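Local atomic coordinates of type-iv like pilin ttha1219 (Thermus thermophilus, PDB entry 5G23), a protein that probably serves as a pilin-like subunit of the type IV pilus machinery linked to DNA uptake in natural competence, resembling type II secretion pseudopilins. Residues L199-P202 / P203-S207. Residues are numbered along the deposited sequence; the frame is centred on the assembly and turned at random.
Sequences LSYP and PGLTS
Pro202 and Leu205 bracket a type II beta turn, closed where Leu205 N donates to Pro202 O over 3.1 Å. The N-H...O angle of 168° makes the bond nearly straight, although the donor is tilted out of the carbonyl plane. Pro203 and Gly204 occupy the two central positions, the classic proline-glycine sequence of a type II turn; Gly204 has a positive phi (86°), where a side chain would press on the preceding carbonyl oxygen. Past the turn the chain runs back alongside the Tyr201 side chain. Leu205 O, Thr206 C and Ser207 N all approach the ring obliquely; Tyr201 CB lies 3.4 Å from Leu205 O, and Tyr201 OH comes within 3.4 Å of Ser207 CB. With CG anti to its own carbonyl carbon (chi1 -64°), Tyr201 extends along the returning backbone. Replacing Tyr201 with an alanine would probably uncover the backbone from Leu205 to Ser207 and leave Leu199 CB, which lies 4.0 Å above the Tyr201 ring plane, offset toward its rim, without that partner. Leu205 turns its CD2 branch to Pro202 CD, 3.8 Å away, while its CG meets Tyr201 CD1 at 4.1 Å. At the exit Thr206 is the N-cap of helix 207-210, its OG1 hydrogen-bonded to Leu209 N. The turn lies at the surface against the four-stranded antiparallel sheet: Tyr201 touches Leu226 and Pro202 Ile228 on strand 221-230, Leu205 reaches Ala177 on strand 173-184, and Trp155 of strand 154-156 contacts both Pro202 and Leu205.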
loop_
_atom_site.group_PDB
_atom_site.type_symbol
_atom_site.label_atom_id
_atom_site.label_comp_id
_atom_site.label_asym_id
_atom_site.label_seq_id
_atom_site.Cartn_x
_atom_site.Cartn_y
_atom_site.Cartn_z
ATOM N N LEU B 199 -2.515 -3.048 21.833
ATOM C CA LEU B 199 -3.549 -3.469 20.911
ATOM C C LEU B 199 -4.950 -3.218 21.424
ATOM O O LEU B 199 -5.156 -3.197 22.637
ATOM C CB LEU B 199 -3.387 -4.979 20.604
ATOM C CG LEU B 199 -1.981 -5.390 20.133
ATOM C CD1 LEU B 199 -2.029 -6.886 19.835
ATOM C CD2 LEU B 199 -1.596 -4.531 18.935
ATOM N N SER B 200 -5.865 -3.007 20.519
ATOM C CA SER B 200 -7.299 -2.983 20.823
ATOM C C SER B 200 -7.872 -4.170 20.160
ATOM O O SER B 200 -7.907 -4.223 18.938
ATOM C CB SER B 200 -7.992 -1.771 20.201
ATOM O OG SER B 200 -7.488 -0.632 20.803
ATOM N N TYR B 201 -8.297 -5.147 20.917
ATOM C CA TYR B 201 -8.746 -6.382 20.300
ATOM C C TYR B 201 -10.215 -6.318 19.993
ATOM O O TYR B 201 -11.014 -5.839 20.793
ATOM C CB TYR B 201 -8.496 -7.557 21.237
ATOM C CG TYR B 201 -7.090 -7.847 21.551
ATOM C CD1 TYR B 201 -6.321 -8.683 20.748
ATOM C CD2 TYR B 201 -6.487 -7.318 22.712
ATOM C CE1 TYR B 201 -5.010 -9.011 21.090
ATOM C CE2 TYR B 201 -5.205 -7.651 23.061
ATOM C CZ TYR B 201 -4.468 -8.471 22.248
ATOM O OH TYR B 201 -3.160 -8.772 22.639
ATOM N N PRO B 202 -10.621 -6.893 18.875
ATOM C CA PRO B 202 -12.007 -7.155 18.737
ATOM C C PRO B 202 -12.540 -8.243 19.651
ATOM O O PRO B 202 -11.789 -9.042 20.199
ATOM C CB PRO B 202 -12.104 -7.636 17.276
ATOM C CG PRO B 202 -10.811 -8.298 17.014
ATOM C CD PRO B 202 -9.805 -7.586 17.871
ATOM N N PRO B 203 -13.875 -8.317 19.761
ATOM C CA PRO B 203 -14.469 -9.320 20.612
ATOM C C PRO B 203 -13.991 -10.723 20.310
ATOM O O PRO B 203 -14.033 -11.156 19.172
ATOM C CB PRO B 203 -15.963 -9.164 20.332
ATOM C CG PRO B 203 -16.136 -7.737 19.957
ATOM C CD PRO B 203 -14.895 -7.397 19.200
ATOM N N GLY B 204 -13.579 -11.433 21.341
ATOM C CA GLY B 204 -13.225 -12.797 21.217
ATOM C C GLY B 204 -11.777 -13.058 20.798
ATOM O O GLY B 204 -11.359 -14.201 20.852
ATOM N N LEU B 205 -11.006 -12.051 20.400
ATOM C CA LEU B 205 -9.590 -12.268 20.010
ATOM C C LEU B 205 -8.662 -11.977 21.177
ATOM O O LEU B 205 -8.816 -10.922 21.858
ATOM C CB LEU B 205 -9.206 -11.384 18.828
ATOM C CG LEU B 205 -7.830 -11.575 18.235
ATOM C CD1 LEU B 205 -7.621 -12.986 17.669
ATOM C CD2 LEU B 205 -7.600 -10.606 17.100
ATOM N N THR B 206 -7.694 -12.863 21.426
ATOM C CA THR B 206 -6.824 -12.740 22.563
ATOM C C THR B 206 -5.317 -12.865 22.144
ATOM O O THR B 206 -4.957 -13.412 21.067
ATOM C CB THR B 206 -7.115 -13.836 23.560
ATOM O OG1 THR B 206 -6.895 -15.098 22.897
ATOM C CG2 THR B 206 -8.540 -13.733 24.108
ATOM N N SER B 207 -4.445 -12.320 22.986
ATOM C CA SER B 207 -3.017 -12.520 22.792
ATOM C C SER B 207 -2.671 -14.009 22.786
ATOM O O SER B 207 -1.701 -14.397 22.108
ATOM C CB SER B 207 -2.164 -11.804 23.868
ATOM O OG SER B 207 -2.562 -12.234 25.154
#